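Local atomic coordinates of terminase large subunit (PDB entry 2WBN), a protein that drives viral DNA into empty capsids as an ATP-powered motor and cuts the genome as an endonuclease, the activity housed in this C-terminal nuclease domain. Residues Val28-Leu33 with Trp146-Asp151; Ile51-Asp56 with Glu104-Ile109; Phe66-Tyr71 with Tyr79-Leu84. All coordinates share one frame; numbering follows the deposited sequence.

Interactions 2 and 3 belong to the buried centre of one mixed beta sheet, their centres about 9 Å apart, and they share a boundary: strand 51-56 of interaction 2 pairs along its other edge with strand 64-72 of interaction 3. Both rest on backbone bonds, a short parallel pairing of two bonds in the first and an antiparallel ladder in the second. Interaction 1 lies nearer the surface, about 17 Å from the centre of interaction 3, and is only partly buried. There no strands pair across the contact; one side-chain carboxylate, one amide and two waters tie a loop to a helix end. The loop it closes contains the other two.

Interaction 1: residues Val28-Leu33 with Trp146-Asp151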
# COMPACT_ATOMS: atom_id res chain seq x y z
N VAL A 28 -4.10 16.14 12.64
CA VAL A 28 -4.23 14.69 12.62
C VAL A 28 -4.50 14.24 11.20
O VAL A 28 -5.48 14.68 10.59
CB VAL A 28 -5.41 14.23 13.50
CG1 VAL A 28 -5.55 12.73 13.42
CG2 VAL A 28 -5.22 14.69 14.94
N PRO A 29 -3.66 13.35 10.65
CA PRO A 29 -3.92 12.83 9.32
C PRO A 29 -4.93 11.68 9.32
O PRO A 29 -5.15 11.03 10.35
CB PRO A 29 -2.56 12.31 8.89
CG PRO A 29 -1.93 11.87 10.16
CD PRO A 29 -2.39 12.84 11.20
N PHE A 30 -5.49 11.41 8.15
CA PHE A 30 -6.34 10.24 7.93
C PHE A 30 -7.52 10.15 8.91
O PHE A 30 -7.88 9.07 9.39
CB PHE A 30 -5.52 8.94 7.97
CG PHE A 30 -4.47 8.84 6.88
CD1 PHE A 30 -3.14 8.60 7.20
CD2 PHE A 30 -4.83 8.95 5.55
CE1 PHE A 30 -2.16 8.48 6.20
CE2 PHE A 30 -3.88 8.84 4.54
CZ PHE A 30 -2.53 8.61 4.87
N GLU A 31 -8.14 11.30 9.18
CA GLU A 31 -9.40 11.32 9.91
C GLU A 31 -10.40 10.42 9.22
O GLU A 31 -11.30 9.88 9.87
CB GLU A 31 -9.94 12.74 10.03
CG GLU A 31 -9.10 13.66 10.91
CD GLU A 31 -9.64 15.07 10.96
OE1 GLU A 31 -10.87 15.22 11.02
OE2 GLU A 31 -8.83 16.02 10.92
N ASN A 32 -10.22 10.21 7.92
CA ASN A 32 -11.05 9.30 7.11
C ASN A 32 -10.95 7.79 7.38
O ASN A 32 -11.59 7.00 6.68
CB ASN A 32 -10.81 9.56 5.62
CG ASN A 32 -9.41 9.21 5.18
OD1 ASN A 32 -8.61 8.75 5.99
ND2 ASN A 32 -9.10 9.42 3.90
N LEU A 33 -10.19 7.37 8.38
CA LEU A 33 -9.98 5.93 8.62
C LEU A 33 -11.19 5.27 9.24
O LEU A 33 -11.77 5.82 10.18
CB LEU A 33 -8.76 5.68 9.52
CG LEU A 33 -7.37 5.85 8.91
CD1 LEU A 33 -6.32 5.41 9.95
CD2 LEU A 33 -7.24 5.03 7.65
N TRP A 146 -3.57 12.69 -1.47
CA TRP A 146 -4.66 12.05 -2.19
C TRP A 146 -5.34 11.01 -1.32
O TRP A 146 -6.59 10.96 -1.21
CB TRP A 146 -4.15 11.41 -3.48
CG TRP A 146 -5.26 10.88 -4.35
CD1 TRP A 146 -5.97 11.56 -5.29
CD2 TRP A 146 -5.76 9.55 -4.34
NE1 TRP A 146 -6.88 10.73 -5.89
CE2 TRP A 146 -6.77 9.48 -5.32
CE3 TRP A 146 -5.45 8.39 -3.61
CZ2 TRP A 146 -7.49 8.31 -5.58
CZ3 TRP A 146 -6.16 7.23 -3.87
CH2 TRP A 146 -7.16 7.19 -4.85
N LEU A 147 -4.54 10.18 -0.66
CA LEU A 147 -5.10 9.19 0.26
C LEU A 147 -5.90 9.85 1.41
O LEU A 147 -6.99 9.37 1.78
CB LEU A 147 -3.98 8.30 0.81
CG LEU A 147 -3.33 7.31 -0.16
CD1 LEU A 147 -2.11 6.68 0.52
CD2 LEU A 147 -4.33 6.22 -0.62
N ASP A 148 -5.38 10.94 1.96
CA ASP A 148 -6.03 11.65 3.06
C ASP A 148 -7.35 12.32 2.64
O ASP A 148 -8.23 12.54 3.47
CB ASP A 148 -5.10 12.70 3.64
CG ASP A 148 -5.74 13.48 4.78
OD1 ASP A 148 -5.83 12.96 5.91
OD2 ASP A 148 -6.12 14.64 4.55
N GLU A 149 -7.48 12.63 1.35
CA GLU A 149 -8.68 13.27 0.86
C GLU A 149 -9.80 12.31 0.46
O GLU A 149 -10.87 12.74 0.06
CB GLU A 149 -8.33 14.24 -0.27
CG GLU A 149 -8.12 15.65 0.26
CD GLU A 149 -7.31 16.52 -0.67
OE1 GLU A 149 -7.00 16.08 -1.80
OE2 GLU A 149 -6.97 17.65 -0.25
N LEU A 150 -9.56 11.01 0.60
CA LEU A 150 -10.61 10.03 0.31
C LEU A 150 -11.74 10.16 1.34
O LEU A 150 -11.54 10.66 2.44
CB LEU A 150 -10.04 8.61 0.30
CG LEU A 150 -9.09 8.29 -0.85
CD1 LEU A 150 -8.18 7.07 -0.53
CD2 LEU A 150 -9.83 8.07 -2.18
N ASP A 151 -12.93 9.71 0.96
CA ASP A 151 -14.08 9.75 1.88
C ASP A 151 -13.89 8.75 3.01
O ASP A 151 -14.19 9.06 4.16
CB ASP A 151 -15.38 9.48 1.14
CG ASP A 151 -15.89 10.70 0.40
OD1 ASP A 151 -15.24 11.78 0.47
OD2 ASP A 151 -16.93 10.59 -0.27
O HOH W 1 -7.38 14.12 8.03
O HOH W 2 -8.68 12.21 6.35
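Asn32 and Asp148 carry the polar side of this contact, each reaching across to the backbone of the other segment. The amide nitrogen ND2 of Asn32 lies 3.0 Å from the carbonyl O of Leu147 and 3.1 Å from the O of Leu150, and it donates to both. Both acceptors lie in the plane of the amide, yet ND2 meets them differently: it sits in the carbonyl plane of Leu147 but well above that of Leu150. With chi1 at 66°, CG of Asn32 is tucked between its own backbone N and carbonyl carbon, which aims the amide at the carbonyls of Leu147 and Leu150. Leu147 O also accepts from the N of Leu150, so two donors grip it.

In the reverse direction, the carboxylate OD1 of Asp148 takes the backbone N-H of Phe30 at 2.7 Å, approached nearly along the C-O axis. Its CG is anti to the backbone N (chi1 180°), extending the acid toward the loop.

Water adds a second layer. One molecule accepts from Glu31 N and lies within hydrogen-bonding distance of Val28 O and Asp148 OD1. Another accepts from Asn32 N at 3.0 Å and is 2.9 Å from Asp148 O.

The apolar part is small. CE2 of Phe30 approaches CB of Leu147 at 3.8 Å, the leucine carbon lying at the edge of the ring, near its plane. The ring also touches Phe167, Ile153 and Leu184, while Leu147 and Leu150 rest on Ile78 of strand 77-86.

Phe30 to Leu33 form a type I beta turn, closed by the bond from Leu33 N to Phe30 O, immediately before strand 33-35. The arrangement thus fastens a turn leading into an outermost strand of the RNase H-like nuclease sheet to the C-terminal end of helix 140-148.

Interaction 2: residues Ile51-Asp56 with Glu104-Ile109; sequences IRQGLD and ESARII
Gln53 and Leu55 bracket Ile109 with two backbone hydrogen bonds. Ile109 N donates to Gln53 O at 3.0 Å, almost straight at the hydrogen (174°). Leu55 N returns a bond of equal length to Ile109 O, distinctly more bent at 133°. The CA of Gly54, between them, makes a CA-H...O contact with Ile109 O at 3.2 Å.

Farther back the chains diverge, and a water sits beside strand 51-56: it accepts weakly from Gln53 N and donates to Ile51 O. Arg52 NH2 donates to Ile51 O from above the carbonyl plane, while its NE makes a salt bridge with Asp202.

This parallel pairing lies at the heart of the RNase H-like fold, where neighbouring strands present metal-binding acids. Strand 51-56 ends in Asp56, a ligand of both catalytic manganese ions, and Asp111, a ligand of the first, follows strand 108-110.

Packing flanks these bonds. CB of Leu55 meets the CG2 branch of Ile108 at 3.7 Å. The two branches of that isoleucine serve different partners: CG2, anti to the backbone N, faces Leu55, while CG1 lies along CB of Gln53. CB of Gln53 also sits 3.4 Å from Arg107 O. At the start of the pair, where the strands have splayed, CG2 of Ile51 touches the CB of Ala106 at 3.8 Å.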
# COMPACT_ATOMS: atom_id res chain seq x y z
N ILE A 51 -9.32 -3.84 -8.25
CA ILE A 51 -8.15 -4.11 -7.42
C ILE A 51 -6.99 -3.21 -7.76
O ILE A 51 -6.72 -2.91 -8.92
CB ILE A 51 -7.72 -5.59 -7.56
CG1 ILE A 51 -8.78 -6.51 -6.94
CG2 ILE A 51 -6.35 -5.83 -6.90
CD1 ILE A 51 -9.73 -7.08 -7.93
N ARG A 52 -6.29 -2.79 -6.72
CA ARG A 52 -5.02 -2.09 -6.84
C ARG A 52 -4.01 -2.73 -5.93
O ARG A 52 -4.30 -2.98 -4.75
CB ARG A 52 -5.19 -0.63 -6.45
CG ARG A 52 -6.15 0.13 -7.32
CD ARG A 52 -5.63 0.34 -8.71
NE ARG A 52 -6.50 1.27 -9.43
CZ ARG A 52 -7.64 0.95 -10.03
NH1 ARG A 52 -8.34 1.91 -10.63
NH2 ARG A 52 -8.11 -0.30 -10.03
N GLN A 53 -2.82 -2.99 -6.46
CA GLN A 53 -1.75 -3.61 -5.68
C GLN A 53 -0.46 -2.81 -5.76
O GLN A 53 -0.11 -2.28 -6.83
CB GLN A 53 -1.52 -5.06 -6.11
CG GLN A 53 -2.76 -5.93 -6.04
CD GLN A 53 -2.51 -7.37 -6.43
OE1 GLN A 53 -2.05 -7.67 -7.55
NE2 GLN A 53 -2.82 -8.27 -5.54
N GLY A 54 0.21 -2.71 -4.62
CA GLY A 54 1.49 -2.00 -4.51
C GLY A 54 2.54 -2.82 -3.78
O GLY A 54 2.22 -3.73 -3.02
N LEU A 55 3.80 -2.49 -4.03
CA LEU A 55 4.89 -3.24 -3.44
C LEU A 55 6.05 -2.32 -3.18
O LEU A 55 6.52 -1.63 -4.09
CB LEU A 55 5.32 -4.39 -4.35
CG LEU A 55 6.55 -5.18 -3.91
CD1 LEU A 55 6.34 -5.85 -2.56
CD2 LEU A 55 6.91 -6.20 -4.97
N ASP A 56 6.50 -2.28 -1.93
CA ASP A 56 7.72 -1.66 -1.55
C ASP A 56 8.71 -2.77 -1.16
O ASP A 56 8.34 -3.66 -0.41
CB ASP A 56 7.52 -0.69 -0.39
CG ASP A 56 8.78 0.13 -0.12
OD1 ASP A 56 9.75 -0.43 0.45
OD2 ASP A 56 8.82 1.31 -0.52
N GLU A 104 -1.93 -12.90 -8.99
CA GLU A 104 -0.99 -12.70 -10.10
C GLU A 104 -1.68 -12.01 -11.27
O GLU A 104 -1.02 -11.41 -12.13
CB GLU A 104 -0.43 -14.04 -10.62
CG GLU A 104 -0.42 -15.20 -9.62
CD GLU A 104 -0.79 -16.53 -10.26
OE1 GLU A 104 -1.73 -17.21 -9.77
OE2 GLU A 104 -0.14 -16.88 -11.27
N SER A 105 -3.00 -12.11 -11.31
CA SER A 105 -3.78 -11.63 -12.44
C SER A 105 -4.09 -10.14 -12.35
O SER A 105 -4.54 -9.55 -13.32
CB SER A 105 -5.08 -12.43 -12.56
OG SER A 105 -5.76 -12.45 -11.32
N ALA A 106 -3.86 -9.54 -11.19
CA ALA A 106 -3.99 -8.09 -11.04
C ALA A 106 -2.59 -7.49 -11.01
O ALA A 106 -1.64 -8.08 -10.50
CB ALA A 106 -4.76 -7.74 -9.77
N ARG A 107 -2.48 -6.29 -11.58
CA ARG A 107 -1.20 -5.61 -11.70
C ARG A 107 -0.61 -5.22 -10.35
O ARG A 107 -1.35 -4.82 -9.46
CB ARG A 107 -1.40 -4.34 -12.52
CG ARG A 107 -0.12 -3.58 -12.74
CD ARG A 107 -0.27 -2.63 -13.89
NE ARG A 107 -1.20 -1.56 -13.58
CZ ARG A 107 -1.58 -0.63 -14.46
NH1 ARG A 107 -1.10 -0.64 -15.70
NH2 ARG A 107 -2.44 0.31 -14.09
N ILE A 108 0.71 -5.32 -10.23
CA ILE A 108 1.45 -4.82 -9.05
C ILE A 108 2.34 -3.65 -9.48
O ILE A 108 3.17 -3.79 -10.41
CB ILE A 108 2.31 -5.93 -8.39
CG1 ILE A 108 1.43 -7.11 -7.97
CG2 ILE A 108 3.09 -5.38 -7.18
CD1 ILE A 108 2.21 -8.37 -7.59
N ILE A 109 2.12 -2.49 -8.87
CA ILE A 109 2.97 -1.33 -9.08
C ILE A 109 4.00 -1.36 -7.97
O ILE A 109 3.65 -1.38 -6.78
CB ILE A 109 2.19 0.00 -9.12
CG1 ILE A 109 1.13 -0.02 -10.24
CG2 ILE A 109 3.15 1.15 -9.41
CD1 ILE A 109 0.32 1.29 -10.40
O HOH W 3 -3.63 -3.77 -9.19

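Interaction 3: residues Phe66-Tyr71 with Tyr79-Leu84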
# COMPACT_ATOMS: atom_id res chain seq x y z
N PHE A 66 3.86 -5.69 0.65
CA PHE A 66 2.90 -5.89 -0.43
C PHE A 66 1.50 -5.54 0.08
O PHE A 66 1.10 -6.01 1.15
CB PHE A 66 2.91 -7.35 -0.90
CG PHE A 66 1.80 -7.69 -1.84
CD1 PHE A 66 1.89 -7.37 -3.19
CD2 PHE A 66 0.66 -8.32 -1.38
CE1 PHE A 66 0.87 -7.68 -4.07
CE2 PHE A 66 -0.38 -8.63 -2.26
CZ PHE A 66 -0.28 -8.31 -3.59
N VAL A 67 0.76 -4.74 -0.68
CA VAL A 67 -0.64 -4.41 -0.32
C VAL A 67 -1.57 -4.68 -1.51
O VAL A 67 -1.17 -4.49 -2.66
CB VAL A 67 -0.78 -2.95 0.19
CG1 VAL A 67 0.15 -2.71 1.40
CG2 VAL A 67 -0.54 -1.90 -0.95
N ARG A 68 -2.79 -5.13 -1.19
CA ARG A 68 -3.87 -5.29 -2.15
C ARG A 68 -5.12 -4.60 -1.60
O ARG A 68 -5.54 -4.88 -0.48
CB ARG A 68 -4.14 -6.77 -2.39
CG ARG A 68 -5.32 -7.10 -3.31
CD ARG A 68 -5.59 -8.62 -3.27
NE ARG A 68 -6.69 -9.07 -4.14
CZ ARG A 68 -6.60 -9.40 -5.43
NH1 ARG A 68 -5.45 -9.33 -6.07
NH2 ARG A 68 -7.69 -9.80 -6.10
N TRP A 69 -5.68 -3.70 -2.41
CA TRP A 69 -6.86 -2.90 -2.06
C TRP A 69 -7.93 -2.99 -3.14
O TRP A 69 -7.63 -3.30 -4.30
CB TRP A 69 -6.46 -1.43 -2.01
CG TRP A 69 -5.50 -1.04 -0.99
CD1 TRP A 69 -4.13 -1.12 -1.08
CD2 TRP A 69 -5.79 -0.42 0.25
NE1 TRP A 69 -3.56 -0.62 0.08
CE2 TRP A 69 -4.56 -0.18 0.90
CE3 TRP A 69 -6.98 -0.08 0.91
CZ2 TRP A 69 -4.50 0.40 2.17
CZ3 TRP A 69 -6.91 0.48 2.16
CH2 TRP A 69 -5.69 0.72 2.78
N HIS A 70 -9.16 -2.67 -2.77
CA HIS A 70 -10.24 -2.42 -3.72
C HIS A 70 -10.60 -0.94 -3.69
O HIS A 70 -10.65 -0.32 -2.63
CB HIS A 70 -11.48 -3.23 -3.37
CG HIS A 70 -12.70 -2.82 -4.15
ND1 HIS A 70 -12.81 -3.03 -5.51
CD2 HIS A 70 -13.84 -2.19 -3.77
CE1 HIS A 70 -13.97 -2.55 -5.93
NE2 HIS A 70 -14.62 -2.05 -4.90
N TYR A 71 -10.91 -0.42 -4.87
CA TYR A 71 -11.18 0.99 -5.07
C TYR A 71 -12.60 1.23 -5.54
O TYR A 71 -12.96 0.85 -6.65
CB TYR A 71 -10.21 1.53 -6.12
CG TYR A 71 -10.30 3.02 -6.37
CD1 TYR A 71 -10.68 3.91 -5.37
CD2 TYR A 71 -9.97 3.54 -7.62
CE1 TYR A 71 -10.73 5.26 -5.60
CE2 TYR A 71 -10.02 4.89 -7.85
CZ TYR A 71 -10.39 5.75 -6.84
OH TYR A 71 -10.45 7.10 -7.09
N TYR A 79 -10.62 -0.07 0.22
CA TYR A 79 -10.82 -1.16 1.16
C TYR A 79 -9.59 -2.05 1.12
O TYR A 79 -9.26 -2.55 0.05
CB TYR A 79 -12.00 -2.02 0.72
CG TYR A 79 -13.35 -1.37 0.71
CD1 TYR A 79 -13.79 -0.64 -0.38
CD2 TYR A 79 -14.22 -1.54 1.79
CE1 TYR A 79 -15.04 -0.08 -0.40
CE2 TYR A 79 -15.48 -0.99 1.78
CZ TYR A 79 -15.88 -0.26 0.69
OH TYR A 79 -17.11 0.29 0.68
N ALA A 80 -8.93 -2.26 2.27
CA ALA A 80 -7.76 -3.13 2.36
C ALA A 80 -8.18 -4.59 2.33
O ALA A 80 -9.01 -5.03 3.13
CB ALA A 80 -6.93 -2.82 3.61
N ILE A 81 -7.60 -5.35 1.39
CA ILE A 81 -7.97 -6.75 1.19
C ILE A 81 -6.93 -7.67 1.81
O ILE A 81 -7.27 -8.61 2.54
CB ILE A 81 -8.13 -7.09 -0.32
CG1 ILE A 81 -9.23 -6.23 -0.95
CG2 ILE A 81 -8.41 -8.58 -0.50
CD1 ILE A 81 -9.45 -6.46 -2.47
N ASP A 82 -5.66 -7.42 1.50
CA ASP A 82 -4.61 -8.26 1.99
C ASP A 82 -3.27 -7.52 1.99
O ASP A 82 -3.16 -6.41 1.48
CB ASP A 82 -4.55 -9.52 1.12
CG ASP A 82 -4.09 -10.75 1.89
OD1 ASP A 82 -3.61 -10.64 3.04
OD2 ASP A 82 -4.20 -11.86 1.32
N GLU A 83 -2.27 -8.15 2.60
CA GLU A 83 -0.94 -7.58 2.74
C GLU A 83 0.07 -8.70 3.00
O GLU A 83 -0.29 -9.81 3.43
CB GLU A 83 -0.91 -6.59 3.91
CG GLU A 83 -0.99 -7.28 5.27
CD GLU A 83 -1.10 -6.36 6.47
OE1 GLU A 83 -1.37 -5.16 6.30
OE2 GLU A 83 -0.92 -6.86 7.61
N LEU A 84 1.34 -8.39 2.74
CA LEU A 84 2.46 -9.19 3.22
C LEU A 84 3.54 -8.21 3.63
O LEU A 84 4.01 -7.42 2.81
CB LEU A 84 2.99 -10.15 2.14
CG LEU A 84 4.15 -11.07 2.52
CD1 LEU A 84 3.74 -12.15 3.56
CD2 LEU A 84 4.73 -11.73 1.27
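Phe66 to Tyr71 and Tyr79 to Leu84 run antiparallel as a beta hairpin, their strand axes at 147°. Phe66 with Leu84 and His70 with Tyr79 are hydrogen-bonded pairs, each joined by two N-H...O bonds. Between them the register slips by one residue in a classic beta bulge: Arg68 O accepts from both Ile81 N, at 2.8 Å, and Asp82 N, at 3.2 Å.

On one face the contact is apolar: CB of Ala80 stands 3.8 Å from the centroid of the six-membered ring of Trp69, 19° off its normal, a CH-pi contact. With CG beside the backbone N (chi1 -64°), the indole swings over the neighbouring strand; Ile163 of helix 161-169 touches both residues.

The other face is mixed. Extended Arg68 passes obliquely across the bulge residue Ile81, CD of Arg68 4.0 Å from CG2 of Ile81. His70 and Tyr79 lie side by side, CD2 of the histidine 3.7 Å from CD1 of the tyrosine, while His70 ND1 bonds to Asn50.

Asp82 bonds through OD1 to Glu83 N and through OD2 to Tyr103; Glu83 bonds to Asn162 N and Ile163 N. Register thus rests on the backbone, and these acids tie the hairpin to its surroundings, not to the partner strand.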